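Local coordinates for protein putative O-GlcNAcase nagJ (Clostridium perfringens, PDB 6PV5) that probably hydrolyses terminal N-acetylhexosamine residues from glycans, as a family 84 glycoside hydrolase whose catalytic barrel lies within this chain, at residues 186-197 with 431-440; 212-223 with 256-264. One frame throughout, in Å; residues are numbered along the deposited sequence.

Interaction 1. Residues 186-197 with 431-440. With EDO (1,2-ethanediol), chain E.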
loop_
_atom_site.group_PDB
_atom_site.type_symbol
_atom_site.label_atom_id
_atom_site.label_comp_id
_atom_site.label_asym_id
_atom_site.label_seq_id
_atom_site.Cartn_x
_atom_site.Cartn_y
_atom_site.Cartn_z
ATOM N N PHE A 186 -6.202 -9.954 6.088
ATOM C CA PHE A 186 -6.097 -10.554 4.767
ATOM C C PHE A 186 -4.841 -11.405 4.737
ATOM O O PHE A 186 -3.825 -10.992 5.289
ATOM C CB PHE A 186 -6.020 -9.504 3.652
ATOM C CG PHE A 186 -7.225 -8.604 3.504
ATOM C CD1 PHE A 186 -8.208 -8.880 2.570
ATOM C CD2 PHE A 186 -7.372 -7.475 4.293
ATOM C CE1 PHE A 186 -9.318 -8.055 2.442
ATOM C CE2 PHE A 186 -8.480 -6.650 4.160
ATOM C CZ PHE A 186 -9.449 -6.938 3.227
ATOM N N LYS A 187 -4.927 -12.568 4.082
ATOM C CA LYS A 187 -3.851 -13.543 4.125
ATOM C C LYS A 187 -2.781 -13.152 3.116
ATOM O O LYS A 187 -1.637 -13.597 3.219
ATOM C CB LYS A 187 -4.349 -14.958 3.814
ATOM C CG LYS A 187 -4.812 -15.166 2.380
ATOM C CD LYS A 187 -5.250 -16.588 2.061
ATOM C CE LYS A 187 -5.596 -16.727 0.592
ATOM N NZ LYS A 187 -5.756 -18.141 0.172
ATOM N N MET A 188 -3.197 -12.384 2.101
ATOM C CA MET A 188 -2.248 -11.806 1.167
ATOM C C MET A 188 -2.401 -10.284 1.165
ATOM O O MET A 188 -3.489 -9.758 0.911
ATOM C CB MET A 188 -2.407 -12.354 -0.247
ATOM C CG MET A 188 -1.150 -12.127 -1.048
ATOM S SD MET A 188 -1.349 -12.217 -2.827
ATOM C CE MET A 188 0.348 -12.575 -3.275
ATOM N N ARG A 189 -1.287 -9.616 1.495
ATOM C CA ARG A 189 -1.171 -8.165 1.581
ATOM C C ARG A 189 0.015 -7.751 0.715
ATOM O O ARG A 189 1.150 -7.913 1.132
ATOM C CB ARG A 189 -0.963 -7.739 3.035
ATOM C CG ARG A 189 -2.060 -8.215 3.974
ATOM C CD ARG A 189 -1.718 -8.148 5.455
ATOM N NE ARG A 189 -0.390 -8.701 5.723
ATOM C CZ ARG A 189 -0.108 -10.000 5.841
ATOM N NH1 ARG A 189 -1.062 -10.914 5.701
ATOM N NH2 ARG A 189 1.135 -10.378 6.097
ATOM N N ALA A 190 -0.261 -7.291 -0.514
ATOM C CA ALA A 190 0.768 -7.221 -1.534
ATOM C C ALA A 190 0.844 -5.811 -2.121
ATOM O O ALA A 190 -0.069 -4.992 -1.980
ATOM C CB ALA A 190 0.442 -8.199 -2.638
ATOM N N VAL A 191 1.946 -5.575 -2.829
ATOM C CA VAL A 191 2.071 -4.478 -3.767
ATOM C C VAL A 191 2.374 -5.118 -5.109
ATOM O O VAL A 191 3.176 -6.043 -5.158
ATOM C CB VAL A 191 3.179 -3.504 -3.311
ATOM C CG1 VAL A 191 3.452 -2.387 -4.310
ATOM C CG2 VAL A 191 2.887 -2.938 -1.934
ATOM N N VAL A 192 1.704 -4.655 -6.177
ATOM C CA VAL A 192 2.027 -5.091 -7.529
ATOM C C VAL A 192 2.718 -3.930 -8.237
ATOM O O VAL A 192 2.254 -2.800 -8.163
ATOM C CB VAL A 192 0.797 -5.586 -8.325
ATOM C CG1 VAL A 192 -0.337 -4.547 -8.381
ATOM C CG2 VAL A 192 1.193 -6.069 -9.730
ATOM N N GLU A 193 3.833 -4.209 -8.915
ATOM C CA GLU A 193 4.374 -3.253 -9.868
ATOM C C GLU A 193 3.550 -3.291 -11.153
ATOM O O GLU A 193 3.974 -3.846 -12.161
ATOM C CB GLU A 193 5.868 -3.504 -10.096
ATOM C CG GLU A 193 6.558 -2.337 -10.793
ATOM C CD GLU A 193 8.083 -2.312 -10.851
ATOM O OE1 GLU A 193 8.605 -1.762 -11.822
ATOM O OE2 GLU A 193 8.738 -2.809 -9.913
ATOM N N GLY A 194 2.376 -2.657 -11.136
ATOM C CA GLY A 194 1.477 -2.785 -12.266
ATOM C C GLY A 194 1.154 -1.469 -12.974
ATOM O O GLY A 194 0.193 -1.417 -13.724
ATOM N N PHE A 195 1.962 -0.416 -12.789
ATOM C CA PHE A 195 1.734 0.831 -13.516
ATOM C C PHE A 195 2.410 0.776 -14.886
ATOM O O PHE A 195 3.422 0.082 -15.042
ATOM C CB PHE A 195 2.346 2.016 -12.758
ATOM C CG PHE A 195 3.701 1.713 -12.181
ATOM C CD1 PHE A 195 4.838 1.795 -12.975
ATOM C CD2 PHE A 195 3.826 1.280 -10.873
ATOM C CE1 PHE A 195 6.083 1.491 -12.458
ATOM C CE2 PHE A 195 5.073 0.958 -10.364
ATOM C CZ PHE A 195 6.192 1.047 -11.166
ATOM N N TYR A 196 1.848 1.510 -15.861
ATOM C CA TYR A 196 2.590 1.903 -17.053
ATOM C C TYR A 196 3.507 3.092 -16.742
ATOM O O TYR A 196 3.320 3.811 -15.753
ATOM C CB TYR A 196 1.743 1.972 -18.338
ATOM C CG TYR A 196 0.457 2.768 -18.370
ATOM C CD1 TYR A 196 0.462 4.144 -18.590
ATOM C CD2 TYR A 196 -0.788 2.145 -18.313
ATOM C CE1 TYR A 196 -0.718 4.880 -18.671
ATOM C CE2 TYR A 196 -1.976 2.869 -18.385
ATOM C CZ TYR A 196 -1.949 4.248 -18.560
ATOM O OH TYR A 196 -3.112 4.981 -18.616
ATOM N N GLY A 197 4.541 3.239 -17.578
ATOM C CA GLY A 197 5.590 4.227 -17.396
ATOM C C GLY A 197 6.893 3.574 -16.941
ATOM O O GLY A 197 6.951 2.361 -16.770
ATOM N N VAL A 431 -13.146 -11.378 0.722
ATOM C CA VAL A 431 -11.916 -11.044 0.022
ATOM C C VAL A 431 -10.744 -11.512 0.879
ATOM O O VAL A 431 -10.670 -11.154 2.053
ATOM C CB VAL A 431 -11.851 -9.520 -0.263
ATOM C CG1 VAL A 431 -10.529 -9.110 -0.908
ATOM C CG2 VAL A 431 -13.014 -9.067 -1.139
ATOM N N SER A 432 -9.819 -12.266 0.273
ATOM C CA SER A 432 -8.713 -12.890 0.999
ATOM C C SER A 432 -7.383 -12.197 0.701
ATOM O O SER A 432 -6.370 -12.476 1.352
ATOM C CB SER A 432 -8.604 -14.349 0.608
ATOM O OG SER A 432 -8.400 -14.458 -0.801
ATOM N N GLY A 433 -7.364 -11.359 -0.342
ATOM C CA GLY A 433 -6.141 -10.661 -0.716
ATOM C C GLY A 433 -6.382 -9.176 -0.992
ATOM O O GLY A 433 -7.377 -8.805 -1.613
ATOM N N PHE A 434 -5.450 -8.351 -0.517
ATOM C CA PHE A 434 -5.441 -6.930 -0.819
ATOM C C PHE A 434 -4.119 -6.541 -1.499
ATOM O O PHE A 434 -3.040 -6.765 -0.962
ATOM C CB PHE A 434 -5.747 -6.133 0.447
ATOM C CG PHE A 434 -5.745 -4.645 0.210
ATOM C CD1 PHE A 434 -6.664 -4.070 -0.656
ATOM C CD2 PHE A 434 -4.828 -3.823 0.849
ATOM C CE1 PHE A 434 -6.663 -2.702 -0.886
ATOM C CE2 PHE A 434 -4.815 -2.456 0.601
ATOM C CZ PHE A 434 -5.732 -1.898 -0.266
ATOM N N ILE A 435 -4.217 -5.987 -2.709
ATOM C CA ILE A 435 -3.064 -5.704 -3.545
ATOM C C ILE A 435 -3.092 -4.236 -3.975
ATOM O O ILE A 435 -4.041 -3.786 -4.619
ATOM C CB ILE A 435 -3.073 -6.630 -4.771
ATOM C CG1 ILE A 435 -3.149 -8.105 -4.365
ATOM C CG2 ILE A 435 -1.884 -6.352 -5.678
ATOM C CD1 ILE A 435 -3.991 -8.922 -5.311
ATOM N N VAL A 436 -2.036 -3.503 -3.612
ATOM C CA VAL A 436 -1.893 -2.090 -3.944
ATOM C C VAL A 436 -1.106 -1.937 -5.238
ATOM O O VAL A 436 -0.040 -2.528 -5.387
ATOM C CB VAL A 436 -1.179 -1.331 -2.822
ATOM C CG1 VAL A 436 -0.914 0.121 -3.223
ATOM C CG2 VAL A 436 -1.974 -1.426 -1.534
ATOM N N ASN A 437 -1.688 -1.202 -6.187
ATOM C CA ASN A 437 -1.001 -0.798 -7.399
ATOM C C ASN A 437 -0.492 0.634 -7.191
ATOM O O ASN A 437 -1.286 1.560 -7.029
ATOM C CB ASN A 437 -1.912 -0.899 -8.621
ATOM C CG ASN A 437 -1.160 -0.842 -9.937
ATOM O OD1 ASN A 437 0.061 -0.994 -9.964
ATOM N ND2 ASN A 437 -1.867 -0.602 -11.027
ATOM N N PRO A 438 0.837 0.842 -7.084
ATOM C CA PRO A 438 1.384 2.148 -6.707
ATOM C C PRO A 438 1.693 2.970 -7.955
ATOM O O PRO A 438 1.424 2.542 -9.079
ATOM C CB PRO A 438 2.656 1.720 -5.943
ATOM C CG PRO A 438 3.151 0.511 -6.759
ATOM C CD PRO A 438 1.886 -0.192 -7.218
ATOM N N MET A 439 2.260 4.164 -7.736
ATOM C CA MET A 439 2.705 5.049 -8.800
ATOM C C MET A 439 4.084 4.607 -9.286
ATOM O O MET A 439 4.847 4.010 -8.520
ATOM C CB MET A 439 2.854 6.479 -8.255
ATOM C CG MET A 439 1.531 7.126 -7.865
ATOM S SD MET A 439 1.733 8.872 -7.376
ATOM C CE MET A 439 2.438 8.647 -5.752
ATOM N N ARG A 440 4.443 5.022 -10.506
ATOM C CA ARG A 440 5.797 4.780 -10.981
ATOM C C ARG A 440 6.809 5.494 -10.085
ATOM O O ARG A 440 7.992 5.153 -10.118
ATOM C CB ARG A 440 5.944 5.149 -12.459
ATOM C CG ARG A 440 6.102 6.636 -12.746
ATOM C CD ARG A 440 6.515 6.789 -14.207
ATOM N NE ARG A 440 6.932 8.141 -14.569
ATOM C CZ ARG A 440 6.108 9.084 -15.033
ATOM N NH1 ARG A 440 4.819 8.822 -15.201
ATOM N NH2 ARG A 440 6.576 10.290 -15.317
HETATM C C1 EDO E . 10.797 8.929 -15.190
HETATM O O1 EDO E . 10.029 9.365 -16.303
HETATM C C2 EDO E . 10.178 9.237 -13.874
HETATM O O2 EDO E . 9.890 8.101 -13.056
HETATM O O HOH W 1 3.269 6.272 -15.002
#
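The F195 ring packs flat over the backbone of R440: CA of R440 sits over the ring centre, 3.6 Å from the centroid and 9° off the normal, with CB over the same face. A chi1 of 42°, which sets CG between the backbone N and the carbonyl carbon, turns the ring onto the 438-440 backbone. Before this loop, strands 188-192 and 433-436 run parallel and close the (beta/alpha)8 barrel, joining its first strand to its eighth. Backbone bonds alternate from M188 N to S432 O through V192 N to V436 O; the bond from A190 N to F434 O (2.9 Å) is nearly collinear with the carbonyl. V192 CG1 meets I435 CG2 at 3.6 Å, and V191 CG1, on the V436 side, reaches P438 CG at 3.8 Å. At the N-terminal end, CB of F434 stands over one face of the F186 ring, 4.2 Å from its centroid, while CE1 of F186 touches CG1 of V431. Where the strands end, the amide of N437 faces the backbone of G194: OD1 accepts a weak bond from G194 N (3.1 Å, 128°) and ND2 gives a long, weak one to G194 O. N404 is the stronger partner of ND2. A water donates to Y196 O and accepts from NH1 of R440, whose guanidinium pairs with E412; R440 NE gives a weak bond (3.3 Å) to O2 of 1,2-ethanediol, probably from the crystallisation liquor. The ladder thus fixes the seam, whereas weak N437 bonds, ring packing and the water hold the loop, its Y196 side chain about 8 Å from that of D305, the predicted proton donor.

Interaction 2. Residues 212-223 with 256-264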
loop_
_atom_site.group_PDB
_atom_site.type_symbol
_atom_site.label_atom_id
_atom_site.label_comp_id
_atom_site.label_asym_id
_atom_site.label_seq_id
_atom_site.Cartn_x
_atom_site.Cartn_y
_atom_site.Cartn_z
ATOM N N TYR A 212 8.093 -3.370 2.930
ATOM C CA TYR A 212 6.981 -4.303 3.066
ATOM C C TYR A 212 7.115 -5.183 4.310
ATOM O O TYR A 212 6.154 -5.335 5.067
ATOM C CB TYR A 212 6.846 -5.165 1.816
ATOM C CG TYR A 212 6.718 -4.382 0.538
ATOM C CD1 TYR A 212 6.282 -3.061 0.535
ATOM C CD2 TYR A 212 7.009 -4.970 -0.683
ATOM C CE1 TYR A 212 6.169 -2.341 -0.646
ATOM C CE2 TYR A 212 6.895 -4.255 -1.866
ATOM C CZ TYR A 212 6.469 -2.935 -1.849
ATOM O OH TYR A 212 6.361 -2.229 -3.020
ATOM N N GLY A 213 8.322 -5.724 4.530
ATOM C CA GLY A 213 8.612 -6.555 5.692
ATOM C C GLY A 213 8.517 -5.769 6.989
ATOM O O GLY A 213 8.051 -6.282 8.009
ATOM N N GLU A 214 8.936 -4.502 6.924
ATOM C CA GLU A 214 8.856 -3.620 8.071
ATOM C C GLU A 214 7.410 -3.455 8.541
ATOM O O GLU A 214 7.159 -3.310 9.740
ATOM C CB GLU A 214 9.508 -2.279 7.730
ATOM C CG GLU A 214 9.781 -1.430 8.959
ATOM C CD GLU A 214 11.020 -1.795 9.763
ATOM O OE1 GLU A 214 11.451 -0.957 10.592
ATOM O OE2 GLU A 214 11.559 -2.908 9.565
ATOM N N TYR A 215 6.462 -3.496 7.592
ATOM C CA TYR A 215 5.085 -3.142 7.902
ATOM C C TYR A 215 4.134 -4.312 7.636
ATOM O O TYR A 215 2.918 -4.122 7.552
ATOM C CB TYR A 215 4.730 -1.811 7.230
ATOM C CG TYR A 215 5.548 -0.694 7.824
ATOM C CD1 TYR A 215 5.245 -0.218 9.084
ATOM C CD2 TYR A 215 6.662 -0.179 7.174
ATOM C CE1 TYR A 215 5.991 0.786 9.673
ATOM C CE2 TYR A 215 7.432 0.818 7.759
ATOM C CZ TYR A 215 7.092 1.298 9.014
ATOM O OH TYR A 215 7.808 2.265 9.646
ATOM N N LYS A 216 4.719 -5.511 7.505
ATOM C CA LYS A 216 4.010 -6.782 7.545
ATOM C C LYS A 216 3.176 -6.979 6.281
ATOM O O LYS A 216 2.161 -7.670 6.324
ATOM C CB LYS A 216 3.169 -6.922 8.821
ATOM C CG LYS A 216 3.914 -6.738 10.141
ATOM C CD LYS A 216 3.046 -6.957 11.345
ATOM C CE LYS A 216 3.776 -6.743 12.653
ATOM N NZ LYS A 216 3.582 -5.373 13.187
ATOM N N MET A 217 3.627 -6.408 5.157
ATOM C CA MET A 217 3.088 -6.796 3.861
ATOM C C MET A 217 3.903 -7.975 3.348
ATOM O O MET A 217 5.123 -7.920 3.347
ATOM C CB MET A 217 3.180 -5.667 2.835
ATOM C CG MET A 217 2.601 -4.349 3.335
ATOM S SD MET A 217 2.404 -3.142 1.980
ATOM C CE MET A 217 0.909 -3.758 1.205
ATOM N N ASN A 218 3.216 -9.001 2.831
ATOM C CA ASN A 218 3.829 -10.313 2.715
ATOM C C ASN A 218 4.008 -10.698 1.256
ATOM O O ASN A 218 4.355 -11.835 0.986
ATOM C CB ASN A 218 3.052 -11.376 3.508
ATOM C CG ASN A 218 1.649 -11.656 2.994
ATOM O OD1 ASN A 218 1.180 -11.035 2.036
ATOM N ND2 ASN A 218 0.968 -12.611 3.613
ATOM N N ALA A 219 3.759 -9.781 0.307
ATOM C CA ALA A 219 4.005 -10.165 -1.073
ATOM C C ALA A 219 4.355 -8.972 -1.956
ATOM O O ALA A 219 3.843 -7.871 -1.782
ATOM C CB ALA A 219 2.809 -10.901 -1.634
ATOM N N TYR A 220 5.178 -9.250 -2.964
ATOM C CA TYR A 220 5.490 -8.311 -4.017
ATOM C C TYR A 220 5.253 -8.994 -5.351
ATOM O O TYR A 220 5.914 -9.977 -5.672
ATOM C CB TYR A 220 6.940 -7.830 -3.862
ATOM C CG TYR A 220 7.515 -7.128 -5.063
ATOM C CD1 TYR A 220 6.959 -5.948 -5.540
ATOM C CD2 TYR A 220 8.626 -7.636 -5.721
ATOM C CE1 TYR A 220 7.475 -5.310 -6.654
ATOM C CE2 TYR A 220 9.167 -7.000 -6.828
ATOM C CZ TYR A 220 8.592 -5.829 -7.293
ATOM O OH TYR A 220 9.119 -5.189 -8.381
ATOM N N ILE A 221 4.314 -8.457 -6.137
ATOM C CA ILE A 221 4.021 -9.040 -7.432
ATOM C C ILE A 221 4.856 -8.354 -8.503
ATOM O O ILE A 221 4.629 -7.200 -8.879
ATOM C CB ILE A 221 2.505 -9.057 -7.739
ATOM C CG1 ILE A 221 1.713 -9.720 -6.611
ATOM C CG2 ILE A 221 2.243 -9.737 -9.071
ATOM C CD1 ILE A 221 0.222 -9.718 -6.830
ATOM N N TYR A 222 5.838 -9.101 -9.005
ATOM C CA TYR A 222 6.733 -8.615 -10.035
ATOM C C TYR A 222 6.050 -8.696 -11.393
ATOM O O TYR A 222 6.034 -9.743 -12.045
ATOM C CB TYR A 222 8.061 -9.367 -9.950
ATOM C CG TYR A 222 9.109 -8.894 -10.921
ATOM C CD1 TYR A 222 9.918 -7.802 -10.628
ATOM C CD2 TYR A 222 9.296 -9.540 -12.133
ATOM C CE1 TYR A 222 10.882 -7.360 -11.525
ATOM C CE2 TYR A 222 10.257 -9.110 -13.036
ATOM C CZ TYR A 222 11.070 -8.032 -12.719
ATOM O OH TYR A 222 12.011 -7.607 -13.620
ATOM N N ALA A 223 5.481 -7.573 -11.833
ATOM C CA ALA A 223 4.713 -7.585 -13.072
ATOM C C ALA A 223 5.063 -6.395 -13.971
ATOM O O ALA A 223 4.183 -5.820 -14.600
ATOM C CB ALA A 223 3.236 -7.657 -12.743
ATOM N N ASN A 256 12.824 -11.001 4.046
ATOM C CA ASN A 256 11.874 -10.038 4.596
ATOM C C ASN A 256 10.484 -10.642 4.808
ATOM O O ASN A 256 9.567 -9.944 5.250
ATOM C CB ASN A 256 11.848 -8.750 3.770
ATOM C CG ASN A 256 13.019 -7.858 4.117
ATOM O OD1 ASN A 256 13.050 -7.266 5.189
ATOM N ND2 ASN A 256 13.994 -7.782 3.233
ATOM N N LYS A 257 10.347 -11.945 4.521
ATOM C CA LYS A 257 9.086 -12.654 4.648
ATOM C C LYS A 257 8.102 -12.076 3.644
ATOM O O LYS A 257 6.913 -11.959 3.922
ATOM C CB LYS A 257 8.550 -12.609 6.082
ATOM C CG LYS A 257 9.407 -13.334 7.117
ATOM C CD LYS A 257 9.734 -14.773 6.756
ATOM C CE LYS A 257 10.293 -15.563 7.920
ATOM N NZ LYS A 257 10.828 -16.868 7.468
ATOM N N VAL A 258 8.623 -11.741 2.465
ATOM C CA VAL A 258 7.814 -11.202 1.392
ATOM C C VAL A 258 7.855 -12.200 0.251
ATOM O O VAL A 258 8.927 -12.473 -0.272
ATOM C CB VAL A 258 8.322 -9.820 0.923
ATOM C CG1 VAL A 258 7.619 -9.367 -0.339
ATOM C CG2 VAL A 258 8.225 -8.763 2.013
ATOM N N ASP A 259 6.685 -12.721 -0.134
ATOM C CA ASP A 259 6.606 -13.596 -1.293
ATOM C C ASP A 259 6.910 -12.813 -2.559
ATOM O O ASP A 259 6.183 -11.881 -2.912
ATOM C CB ASP A 259 5.232 -14.258 -1.458
ATOM C CG ASP A 259 4.940 -15.266 -0.368
ATOM O OD1 ASP A 259 5.880 -16.004 0.007
ATOM O OD2 ASP A 259 3.785 -15.306 0.097
ATOM N N PHE A 260 7.983 -13.227 -3.240
ATOM C CA PHE A 260 8.245 -12.744 -4.573
ATOM C C PHE A 260 7.346 -13.527 -5.515
ATOM O O PHE A 260 7.544 -14.729 -5.708
ATOM C CB PHE A 260 9.721 -12.917 -4.947
ATOM C CG PHE A 260 10.091 -12.272 -6.255
ATOM C CD1 PHE A 260 9.916 -12.934 -7.452
ATOM C CD2 PHE A 260 10.645 -11.005 -6.285
ATOM C CE1 PHE A 260 10.272 -12.338 -8.651
ATOM C CE2 PHE A 260 10.987 -10.399 -7.482
ATOM C CZ PHE A 260 10.820 -11.072 -8.665
ATOM N N VAL A 261 6.369 -12.826 -6.098
ATOM C CA VAL A 261 5.435 -13.434 -7.033
ATOM C C VAL A 261 5.848 -13.049 -8.448
ATOM O O VAL A 261 5.865 -11.869 -8.795
ATOM C CB VAL A 261 3.978 -13.020 -6.725
ATOM C CG1 VAL A 261 2.992 -13.725 -7.641
ATOM C CG2 VAL A 261 3.617 -13.256 -5.265
ATOM N N PHE A 262 6.161 -14.041 -9.278
ATOM C CA PHE A 262 6.487 -13.738 -10.659
ATOM C C PHE A 262 5.244 -13.853 -11.531
ATOM O O PHE A 262 4.602 -14.909 -11.572
ATOM C CB PHE A 262 7.592 -14.660 -11.188
ATOM C CG PHE A 262 8.110 -14.215 -12.533
ATOM C CD1 PHE A 262 9.232 -13.399 -12.625
ATOM C CD2 PHE A 262 7.440 -14.542 -13.694
ATOM C CE1 PHE A 262 9.698 -12.955 -13.851
ATOM C CE2 PHE A 262 7.922 -14.114 -14.925
ATOM C CZ PHE A 262 9.041 -13.308 -15.002
ATOM N N ALA A 263 4.956 -12.779 -12.283
ATOM C CA ALA A 263 3.778 -12.718 -13.129
ATOM C C ALA A 263 4.168 -12.943 -14.583
ATOM O O ALA A 263 5.134 -12.352 -15.063
ATOM C CB ALA A 263 3.055 -11.393 -12.957
ATOM N N ILE A 264 3.364 -13.760 -15.278
ATOM C CA ILE A 264 3.523 -14.080 -16.686
ATOM C C ILE A 264 2.267 -13.626 -17.430
ATOM O O ILE A 264 1.161 -13.946 -17.006
ATOM C CB ILE A 264 3.730 -15.603 -16.855
ATOM C CG1 ILE A 264 4.863 -16.115 -15.967
ATOM C CG2 ILE A 264 3.985 -15.938 -18.313
ATOM C CD1 ILE A 264 4.932 -17.620 -15.852
HETATM O O HOH W 2 6.360 -9.346 5.295
#
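Strands 219-222 and 259-264 run parallel, their axes 4.7 Å apart at closest approach and 22° from aligned, and five backbone hydrogen bonds join them from D259 N to N218 O through A263 N to Y222 O. They are the second and third strands of the (beta/alpha)8 barrel, linked through helix 243-255 as a beta-alpha-beta unit. Aromatic side chains from both strands occupy the side facing that helix. F260 touches both Y220 and Y222: its CE2 comes 3.9 Å from CE2 of Y220, at the edge of the tyrosine ring, while its CZ approaches CB of Y222 to 3.5 Å. The Y222 and F260 planes are only 28° apart but slid past each other, so the rings scarcely overlap. Y222 also passes CD2 beside CE1 of F262. All four leave the same face of the sheet with CG anti to the backbone N, so the rings lie side by side, and M246, L249 and I250 of the helix pack on the cluster. The opposite side carries smaller groups, with I221 CG1 against V261 CB. Toward the strand beginnings, V258 spreads its methyls, CG1 near Y220 CB and CG2 near CB of Y212 in helix 202-214. K257, just past helix 243-255, takes a positive phi in the Schellman motif that closes the helix. Nearby, one water lies 2.7 Å from M217 O and 3.0 Å from K257 O.

Overall arrangement
Both contacts belong to one closed, eight-stranded parallel barrel, the catalytic domain, and their centres are 9 Å apart. Interaction 2 falls within the sequence between the halves of interaction 1: strand 188-192 comes first, helix 202-214 leads to strands 219-222 and 259-264, and strand 431-436 returns to the first. The contacts together follow the order eight, one, two, three round the wall. N218 bonds to K187 O and R189 N, K216 O takes R189 NE, and the Y220 hydroxyl hydrogen-bonds E193, just past the end of the first strand. A sequence-distant closure and a local crossover thereby build one wall; the side chains of Y196 and A223 are about 8 Å and 11 Å from that of D305, the predicted proton donor.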